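Local atomic coordinates of GGDEF family protein (Vibrio cholerae, PDB entry 5GZS), a protein that probably makes the second messenger cyclic di-GMP as a diguanylate cyclase, its periplasmic portion binding free arginine in a fold like that of solute-binding proteins. Residues A[246-255]-A[438-446]; A[301-309]-A[424-435]. All coordinates share one frame; numbering follows the deposited sequence.

Contact 1: residues A[246-255]-A[438-446]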
loop_
_atom_site.group_PDB
_atom_site.type_symbol
_atom_site.label_atom_id
_atom_site.label_comp_id
_atom_site.label_asym_id
_atom_site.label_seq_id
_atom_site.Cartn_x
_atom_site.Cartn_y
_atom_site.Cartn_z
ATOM N N ARG A 246 21.913 10.101 -16.493
ATOM C CA ARG A 246 21.517 11.255 -15.681
ATOM C C ARG A 246 19.991 11.278 -15.406
ATOM O O ARG A 246 19.251 12.052 -16.019
ATOM C CB ARG A 246 21.976 12.552 -16.367
ATOM C CG ARG A 246 23.491 12.624 -16.618
ATOM C CD ARG A 246 23.931 14.058 -16.761
ATOM N NE ARG A 246 22.935 14.812 -17.517
ATOM C CZ ARG A 246 22.932 16.136 -17.664
ATOM N NH1 ARG A 246 23.878 16.875 -17.105
ATOM N NH2 ARG A 246 21.973 16.725 -18.368
ATOM N N GLY A 247 19.527 10.435 -14.479
ATOM C CA GLY A 247 18.097 10.235 -14.270
ATOM C C GLY A 247 17.522 10.514 -12.885
ATOM O O GLY A 247 17.674 11.615 -12.362
ATOM N N ILE A 248 16.842 9.529 -12.296
ATOM C CA ILE A 248 16.112 9.755 -11.051
ATOM C C ILE A 248 17.014 10.307 -9.964
ATOM O O ILE A 248 16.756 11.378 -9.420
ATOM C CB ILE A 248 15.455 8.472 -10.508
ATOM C CG1 ILE A 248 14.211 8.114 -11.313
ATOM C CG2 ILE A 248 15.041 8.641 -9.046
ATOM C CD1 ILE A 248 13.409 6.961 -10.733
ATOM N N SER A 249 18.077 9.574 -9.648
ATOM C CA SER A 249 18.942 9.972 -8.550
ATOM C C SER A 249 19.599 11.321 -8.803
ATOM O O SER A 249 19.783 12.094 -7.880
ATOM C CB SER A 249 20.003 8.899 -8.289
ATOM O OG SER A 249 19.414 7.736 -7.737
ATOM N N ALA A 250 19.946 11.624 -10.044
ATOM C CA ALA A 250 20.696 12.854 -10.302
ATOM C C ALA A 250 19.810 14.070 -10.107
ATOM O O ALA A 250 20.236 15.064 -9.514
ATOM C CB ALA A 250 21.283 12.850 -11.682
ATOM N N ASP A 251 18.575 13.970 -10.598
ATOM C CA ASP A 251 17.584 15.024 -10.434
ATOM C C ASP A 251 17.299 15.257 -8.949
ATOM O O ASP A 251 17.260 16.395 -8.503
ATOM C CB ASP A 251 16.283 14.677 -11.178
ATOM C CG ASP A 251 16.386 14.898 -12.697
ATOM O OD1 ASP A 251 17.513 15.082 -13.215
ATOM O OD2 ASP A 251 15.334 14.848 -13.379
ATOM N N VAL A 252 17.106 14.191 -8.178
ATOM C CA VAL A 252 16.772 14.390 -6.786
ATOM C C VAL A 252 17.929 15.064 -6.057
ATOM O O VAL A 252 17.715 15.976 -5.236
ATOM C CB VAL A 252 16.440 13.084 -6.080
ATOM C CG1 VAL A 252 16.131 13.356 -4.621
ATOM C CG2 VAL A 252 15.287 12.383 -6.791
ATOM N N VAL A 253 19.152 14.628 -6.361
ATOM C CA VAL A 253 20.307 15.143 -5.638
ATOM C C VAL A 253 20.549 16.592 -6.026
ATOM O O VAL A 253 20.572 17.466 -5.157
ATOM C CB VAL A 253 21.571 14.292 -5.886
ATOM C CG1 VAL A 253 22.820 15.062 -5.547
ATOM C CG2 VAL A 253 21.502 13.013 -5.050
ATOM N N PHE A 254 20.690 16.842 -7.328
ATOM C CA PHE A 254 20.948 18.179 -7.847
ATOM C C PHE A 254 19.888 19.208 -7.471
ATOM O O PHE A 254 20.229 20.303 -7.024
ATOM C CB PHE A 254 21.080 18.131 -9.357
ATOM C CG PHE A 254 22.456 17.805 -9.816
ATOM C CD1 PHE A 254 23.555 18.230 -9.081
ATOM C CD2 PHE A 254 22.661 17.063 -10.962
ATOM C CE1 PHE A 254 24.842 17.933 -9.490
ATOM C CE2 PHE A 254 23.938 16.763 -11.382
ATOM C CZ PHE A 254 25.036 17.196 -10.639
ATOM N N GLN A 255 18.615 18.867 -7.651
ATOM C CA GLN A 255 17.530 19.797 -7.321
ATOM C C GLN A 255 17.400 20.024 -5.820
ATOM O O GLN A 255 17.029 21.115 -5.375
ATOM C CB GLN A 255 16.206 19.306 -7.888
ATOM C CG GLN A 255 16.153 19.368 -9.409
ATOM C CD GLN A 255 14.917 18.682 -9.947
ATOM O OE1 GLN A 255 13.866 18.732 -9.316
ATOM N NE2 GLN A 255 15.040 18.025 -11.107
ATOM N N ASN A 438 9.005 17.467 -5.740
ATOM C CA ASN A 438 8.031 16.646 -6.415
ATOM C C ASN A 438 8.719 15.468 -7.050
ATOM O O ASN A 438 9.130 15.507 -8.186
ATOM C CB ASN A 438 7.254 17.431 -7.460
ATOM C CG ASN A 438 5.969 16.752 -7.867
ATOM O OD1 ASN A 438 5.617 15.714 -7.360
ATOM N ND2 ASN A 438 5.279 17.338 -8.800
ATOM N N THR A 439 8.823 14.420 -6.256
ATOM C CA THR A 439 9.583 13.249 -6.598
ATOM C C THR A 439 8.830 12.412 -7.574
ATOM O O THR A 439 9.380 11.887 -8.506
ATOM C CB THR A 439 9.940 12.409 -5.346
ATOM O OG1 THR A 439 8.873 11.509 -5.028
ATOM C CG2 THR A 439 10.220 13.306 -4.167
ATOM N N GLU A 440 7.548 12.298 -7.341
ATOM C CA GLU A 440 6.705 11.577 -8.250
ATOM C C GLU A 440 6.906 12.049 -9.663
ATOM O O GLU A 440 7.055 11.230 -10.544
ATOM C CB GLU A 440 5.258 11.709 -7.822
ATOM C CG GLU A 440 5.011 11.250 -6.396
ATOM C CD GLU A 440 3.759 10.414 -6.249
ATOM O OE1 GLU A 440 2.962 10.352 -7.205
ATOM O OE2 GLU A 440 3.569 9.823 -5.167
ATOM N N GLN A 441 6.947 13.351 -9.901
ATOM C CA GLN A 441 7.177 13.835 -11.258
ATOM C C GLN A 441 8.496 13.349 -11.863
ATOM O O GLN A 441 8.563 12.971 -13.018
ATOM C CB GLN A 441 7.065 15.360 -11.336
ATOM C CG GLN A 441 7.196 15.915 -12.749
ATOM C CD GLN A 441 6.806 17.372 -12.873
ATOM O OE1 GLN A 441 6.749 18.103 -11.890
ATOM N NE2 GLN A 441 6.537 17.800 -14.093
ATOM N N ILE A 442 9.543 13.338 -11.068
ATOM C CA ILE A 442 10.850 12.947 -11.546
ATOM C C ILE A 442 10.829 11.477 -11.881
ATOM O O ILE A 442 11.353 11.021 -12.917
ATOM C CB ILE A 442 11.909 13.227 -10.469
ATOM C CG1 ILE A 442 12.153 14.714 -10.321
ATOM C CG2 ILE A 442 13.230 12.583 -10.811
ATOM C CD1 ILE A 442 12.663 15.095 -8.962
ATOM N N ILE A 443 10.209 10.725 -10.997
ATOM C CA ILE A 443 10.196 9.308 -11.174
ATOM C C ILE A 443 9.466 9.032 -12.447
ATOM O O ILE A 443 9.892 8.208 -13.220
ATOM C CB ILE A 443 9.538 8.576 -10.016
ATOM C CG1 ILE A 443 10.385 8.727 -8.780
ATOM C CG2 ILE A 443 9.400 7.110 -10.339
ATOM C CD1 ILE A 443 9.782 8.057 -7.588
ATOM N N HIS A 444 8.326 9.663 -12.629
ATOM C CA HIS A 444 7.582 9.379 -13.807
ATOM C C HIS A 444 8.501 9.558 -14.961
ATOM O O HIS A 444 8.742 8.623 -15.700
ATOM C CB HIS A 444 6.399 10.295 -13.983
ATOM C CG HIS A 444 5.687 10.061 -15.269
ATOM N ND1 HIS A 444 5.812 8.884 -15.968
ATOM C CD2 HIS A 444 4.874 10.849 -16.001
ATOM C CE1 HIS A 444 5.094 8.952 -17.071
ATOM N NE2 HIS A 444 4.520 10.135 -17.119
ATOM N N THR A 445 9.009 10.775 -15.095
ATOM C CA THR A 445 9.845 11.196 -16.208
ATOM C C THR A 445 10.752 10.118 -16.697
ATOM O O THR A 445 11.120 10.098 -17.841
ATOM C CB THR A 445 10.698 12.412 -15.822
ATOM O OG1 THR A 445 9.838 13.498 -15.490
ATOM C CG2 THR A 445 11.567 12.840 -16.958
ATOM N N TYR A 446 11.064 9.185 -15.819
ATOM C CA TYR A 446 12.050 8.179 -16.119
ATOM C C TYR A 446 11.487 6.760 -16.118
ATOM O O TYR A 446 10.313 6.532 -15.829
ATOM C CB TYR A 446 13.197 8.292 -15.118
ATOM C CG TYR A 446 13.989 9.566 -15.236
ATOM C CD1 TYR A 446 14.866 9.743 -16.263
ATOM C CD2 TYR A 446 13.856 10.587 -14.323
ATOM C CE1 TYR A 446 15.591 10.896 -16.383
ATOM C CE2 TYR A 446 14.580 11.745 -14.442
ATOM C CZ TYR A 446 15.447 11.885 -15.479
ATOM O OH TYR A 446 16.200 13.005 -15.645
#
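Tyr446 lays one face of its ring on the backbone of Gly247. The CA of Gly247 lies 3.6 Å from the ring centroid of Tyr446 and 24° off the ring normal, a CH-pi contact over the face; the backbone N of Ile248 lies over the same face, also off-centre but higher above it. Thr445 CG2 backs the other face. At the ring edge, Tyr446 OH donates a hydrogen bond of 3.0 Å to Asp251 OD2. The hydroxyl meets this oxygen from above the carboxylate, 45° out of its plane, and not head-on within it. Asp251 reaches it because its CG is anti to the carbonyl carbon, which turns the acid back toward the first turn of its helix, where the helix N-terminus would probably stabilise the negative charge.

Beside this polar end, Ile442 is a knob in the hole formed by Ile248, Asp251, Val252 and Gln255. Its two branches part: Ile442 CG2 touches Asp251 CB at 3.7 Å, while Ile442 CD1 meets Gln255 OE1 at 3.8 Å. Ile248 CD1 ends against Ile443 CG1 at 4.0 Å. The two short helical segments run roughly antiparallel, 9.6 Å apart at 149°. In the fold, helix 248-259 is the crossover of a beta-alpha-beta unit, joining the neighbouring parallel strands 226-230 and 264-266, and the terminal helix 439-445 packs on it.

Farther out, Gly247 N-caps helix 248-259: its O accepts from Asp251 N, and its backbone is also bonded to Leu238. Thr445 OG1 donates to Gln441 O at 2.8 Å, from the opposite face of that carbonyl to Thr445 N. Gln441 packs on Met404 of the second subunit, and on the inner side Val253 of helix 248-259 rests on Val228 of strand 226-230.

Contact 2: residues A[301-309]-A[424-435]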
loop_
_atom_site.group_PDB
_atom_site.type_symbol
_atom_site.label_atom_id
_atom_site.label_comp_id
_atom_site.label_asym_id
_atom_site.label_seq_id
_atom_site.Cartn_x
_atom_site.Cartn_y
_atom_site.Cartn_z
ATOM N N LEU A 301 28.106 2.840 7.789
ATOM C CA LEU A 301 29.339 3.344 7.168
ATOM C C LEU A 301 29.138 4.695 6.501
ATOM O O LEU A 301 30.081 5.302 6.004
ATOM C CB LEU A 301 29.864 2.330 6.162
ATOM C CG LEU A 301 29.979 0.931 6.779
ATOM C CD1 LEU A 301 29.577 -0.120 5.770
ATOM C CD2 LEU A 301 31.413 0.687 7.266
ATOM N N ALA A 302 27.898 5.166 6.501
ATOM C CA ALA A 302 27.589 6.497 5.995
ATOM C C ALA A 302 26.335 7.039 6.667
ATOM O O ALA A 302 25.582 6.300 7.286
ATOM C CB ALA A 302 27.425 6.469 4.489
ATOM N N TYR A 303 26.136 8.345 6.562
ATOM C CA TYR A 303 24.921 8.995 7.029
ATOM C C TYR A 303 23.935 8.985 5.882
ATOM O O TYR A 303 24.350 9.103 4.725
ATOM C CB TYR A 303 25.211 10.424 7.472
ATOM C CG TYR A 303 26.040 10.568 8.732
ATOM C CD1 TYR A 303 25.768 9.812 9.864
ATOM C CD2 TYR A 303 27.077 11.478 8.792
ATOM C CE1 TYR A 303 26.517 9.971 11.022
ATOM C CE2 TYR A 303 27.823 11.641 9.933
ATOM C CZ TYR A 303 27.541 10.894 11.053
ATOM O OH TYR A 303 28.299 11.050 12.203
ATOM N N PHE A 304 22.639 8.875 6.177
ATOM C CA PHE A 304 21.640 8.672 5.124
ATOM C C PHE A 304 20.484 9.655 5.161
ATOM O O PHE A 304 19.898 9.874 6.206
ATOM C CB PHE A 304 21.064 7.253 5.209
ATOM C CG PHE A 304 22.073 6.167 4.972
ATOM C CD1 PHE A 304 22.374 5.759 3.689
ATOM C CD2 PHE A 304 22.702 5.536 6.038
ATOM C CE1 PHE A 304 23.299 4.758 3.464
ATOM C CE2 PHE A 304 23.638 4.524 5.819
ATOM C CZ PHE A 304 23.935 4.139 4.529
ATOM N N SER A 305 20.147 10.243 4.019
ATOM C CA SER A 305 18.919 11.029 3.915
ATOM C C SER A 305 17.775 10.064 4.051
ATOM O O SER A 305 17.998 8.864 3.938
ATOM C CB SER A 305 18.799 11.738 2.571
ATOM O OG SER A 305 18.357 10.802 1.589
ATOM N N GLU A 306 16.559 10.583 4.254
ATOM C CA GLU A 306 15.340 9.782 4.165
ATOM C C GLU A 306 15.274 9.195 2.778
ATOM O O GLU A 306 15.924 9.720 1.880
ATOM C CB GLU A 306 14.087 10.627 4.441
ATOM C CG GLU A 306 13.879 11.014 5.914
ATOM C CD GLU A 306 12.663 11.903 6.107
ATOM O OE1 GLU A 306 11.902 12.066 5.121
ATOM O OE2 GLU A 306 12.470 12.444 7.227
ATOM N N SER A 307 14.503 8.118 2.596
ATOM C CA SER A 307 14.373 7.471 1.282
ATOM C C SER A 307 13.710 8.399 0.271
ATOM O O SER A 307 12.995 9.300 0.658
ATOM C CB SER A 307 13.572 6.179 1.386
ATOM O OG SER A 307 13.930 5.467 2.554
ATOM N N TYR A 308 13.953 8.184 -1.020
ATOM C CA TYR A 308 13.285 8.979 -2.053
ATOM C C TYR A 308 12.756 8.096 -3.171
ATOM O O TYR A 308 12.154 8.579 -4.131
ATOM C CB TYR A 308 14.225 10.048 -2.623
ATOM C CG TYR A 308 15.464 9.539 -3.335
ATOM C CD1 TYR A 308 15.442 9.257 -4.699
ATOM C CD2 TYR A 308 16.660 9.360 -2.651
ATOM C CE1 TYR A 308 16.570 8.796 -5.356
ATOM C CE2 TYR A 308 17.800 8.904 -3.304
ATOM C CZ TYR A 308 17.744 8.623 -4.654
ATOM O OH TYR A 308 18.871 8.171 -5.303
ATOM N N TYR A 309 13.000 6.800 -3.048
ATOM C CA TYR A 309 12.480 5.838 -4.003
ATOM C C TYR A 309 12.368 4.478 -3.327
ATOM O O TYR A 309 13.101 4.186 -2.367
ATOM C CB TYR A 309 13.365 5.753 -5.251
ATOM C CG TYR A 309 12.809 4.812 -6.280
ATOM C CD1 TYR A 309 11.701 5.154 -7.029
ATOM C CD2 TYR A 309 13.375 3.562 -6.475
ATOM C CE1 TYR A 309 11.171 4.274 -7.961
ATOM C CE2 TYR A 309 12.860 2.678 -7.402
ATOM C CZ TYR A 309 11.760 3.036 -8.138
ATOM O OH TYR A 309 11.254 2.146 -9.055
ATOM N N ALA A 424 27.088 14.757 8.612
ATOM C CA ALA A 424 26.106 14.731 9.693
ATOM C C ALA A 424 25.133 15.916 9.606
ATOM O O ALA A 424 23.978 15.800 9.991
ATOM C CB ALA A 424 26.800 14.726 11.031
ATOM N N THR A 425 25.594 17.053 9.099
ATOM C CA THR A 425 24.745 18.225 9.009
ATOM C C THR A 425 24.005 18.172 7.687
ATOM O O THR A 425 22.836 18.552 7.601
ATOM C CB THR A 425 25.557 19.545 9.132
ATOM O OG1 THR A 425 25.952 19.740 10.492
ATOM C CG2 THR A 425 24.729 20.742 8.702
ATOM N N LEU A 426 24.678 17.683 6.649
ATOM C CA LEU A 426 24.050 17.677 5.334
ATOM C C LEU A 426 22.823 16.768 5.311
ATOM O O LEU A 426 21.767 17.187 4.865
ATOM C CB LEU A 426 25.042 17.249 4.250
ATOM C CG LEU A 426 26.029 18.358 3.882
ATOM C CD1 LEU A 426 27.041 17.877 2.819
ATOM C CD2 LEU A 426 25.307 19.668 3.474
ATOM N N ALA A 427 22.968 15.538 5.800
ATOM C CA ALA A 427 21.946 14.505 5.622
ATOM C C ALA A 427 20.526 14.914 6.085
ATOM O O ALA A 427 19.584 14.743 5.320
ATOM C CB ALA A 427 22.391 13.194 6.322
ATOM N N PRO A 428 20.363 15.465 7.315
ATOM C CA PRO A 428 19.014 15.922 7.711
ATOM C C PRO A 428 18.492 17.045 6.850
ATOM O O PRO A 428 17.293 17.081 6.573
ATOM C CB PRO A 428 19.199 16.430 9.143
ATOM C CG PRO A 428 20.398 15.723 9.631
ATOM C CD PRO A 428 21.310 15.570 8.441
ATOM N N LEU A 429 19.378 17.949 6.444
ATOM C CA LEU A 429 19.003 19.030 5.543
ATOM C C LEU A 429 18.526 18.468 4.214
ATOM O O LEU A 429 17.498 18.904 3.681
ATOM C CB LEU A 429 20.174 19.989 5.333
ATOM C CG LEU A 429 20.512 20.750 6.610
ATOM C CD1 LEU A 429 21.869 21.441 6.523
ATOM C CD2 LEU A 429 19.370 21.744 6.910
ATOM N N PHE A 430 19.251 17.487 3.680
ATOM C CA PHE A 430 18.851 16.911 2.401
ATOM C C PHE A 430 17.496 16.198 2.545
ATOM O O PHE A 430 16.692 16.212 1.621
ATOM C CB PHE A 430 19.937 15.968 1.847
ATOM C CG PHE A 430 20.937 16.663 0.923
ATOM C CD1 PHE A 430 22.032 17.346 1.436
ATOM C CD2 PHE A 430 20.759 16.656 -0.439
ATOM C CE1 PHE A 430 22.936 17.995 0.593
ATOM C CE2 PHE A 430 21.652 17.305 -1.294
ATOM C CZ PHE A 430 22.748 17.972 -0.778
ATOM N N SER A 431 17.213 15.614 3.707
ATOM C CA SER A 431 15.884 15.032 3.907
ATOM C C SER A 431 14.757 16.060 3.664
ATOM O O SER A 431 13.803 15.792 2.913
ATOM C CB SER A 431 15.777 14.443 5.299
ATOM O OG SER A 431 16.648 13.338 5.435
ATOM N N ARG A 432 14.878 17.244 4.261
ATOM C CA ARG A 432 13.892 18.297 4.026
ATOM C C ARG A 432 13.832 18.703 2.570
ATOM O O ARG A 432 12.747 18.820 2.015
ATOM C CB ARG A 432 14.187 19.513 4.888
ATOM C CG ARG A 432 14.093 19.225 6.372
ATOM C CD ARG A 432 14.505 20.441 7.185
ATOM N NE ARG A 432 13.663 21.607 6.921
ATOM C CZ ARG A 432 13.800 22.757 7.567
ATOM N NH1 ARG A 432 14.739 22.872 8.502
ATOM N NH2 ARG A 432 13.013 23.786 7.285
ATOM N N ALA A 433 14.979 18.917 1.934
ATOM C CA ALA A 433 14.944 19.359 0.538
ATOM C C ALA A 433 14.191 18.347 -0.329
ATOM O O ALA A 433 13.406 18.718 -1.204
ATOM C CB ALA A 433 16.351 19.576 -0.005
ATOM N N ILE A 434 14.430 17.069 -0.067
ATOM C CA ILE A 434 13.734 15.994 -0.757
ATOM C C ILE A 434 12.213 16.000 -0.496
ATOM O O ILE A 434 11.433 15.816 -1.442
ATOM C CB ILE A 434 14.311 14.643 -0.354
ATOM C CG1 ILE A 434 15.645 14.408 -1.069
ATOM C CG2 ILE A 434 13.328 13.530 -0.671
ATOM C CD1 ILE A 434 16.448 13.248 -0.463
ATOM N N LYS A 435 11.789 16.219 0.759
ATOM C CA LYS A 435 10.352 16.329 1.059
ATOM C C LYS A 435 9.665 17.366 0.189
ATOM O O LYS A 435 8.670 17.060 -0.481
ATOM C CB LYS A 435 10.096 16.654 2.524
ATOM C CG LYS A 435 10.375 15.472 3.418
ATOM C CD LYS A 435 9.982 15.694 4.846
ATOM C CE LYS A 435 10.834 14.795 5.724
ATOM N NZ LYS A 435 10.187 14.386 7.007
#
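Glu306 N donates to Ser431 OG, 3.0 Å long and nearly straight at 162°. Ser431 keeps its OG anti to the carbonyl carbon (chi1 -66°), from where it donates to Ala427 O one turn back, at 3.3 Å. That carbonyl takes Ser431 N on the other face of its plane, so the hydroxyl joins the incoming chain to the helix backbone.

The tight, buried part, formed by Ser305, Ala427, Ser431 and Ile434, lies around this bond. Ala427 CB sits 4.1 Å from Tyr303 CB, and Ile434 spreads its branches, CD1 to Ser305 OG at 3.7 Å and CG2 to Tyr308 CB at 4.1 Å. Ser305 OG is held, donating to Glu306 O and bonded to Ile415 N. Strand 303-304 is an outermost strand of its sheet, paired antiparallel with 414-417, and helix 421-435 packs against it and the extended chain that follows. Past Ser305 the chain leads to strand 312-318 of the second sheet, consistent with an interlobe connection of a solute-binding-protein fold.

On the solvent side, where Glu306 is exposed and Lys435 partly so, long side chains replace close packing. The two cross at about a right angle, and Lys435 NZ forms a salt bridge to the syn lone pair of Glu306 OE2 at 3.0 Å, with a weak second bond to Gly86 O. At the far end, Tyr303 CE2 meets Ala424 CB at 3.4 Å.

Contacts 1 and 2 have centres about 15 Å apart and touch directly. Tyr308 of contact 2 probably hydrogen-bonds Ser249 of contact 1, OH to OG at 2.5 Å, and its CD1 lies 3.8 Å from Val252 CG2. Val252 CG1 also packs on Ile434 CG1 at 3.7 Å, and Ile443 CD1 on Tyr309 CD1 at 3.5 Å. Helices 421-435 and 439-445 are consecutive, so the end of the chain supplies one side of both contacts, while segment 301-309 passes close to helix 248-259. The arginine pocket residues, Glu11 to Asn142, belong to the first of the chain's two solute-binding-protein-like regions, whereas segments 246-255 and 301-309 lie in the second.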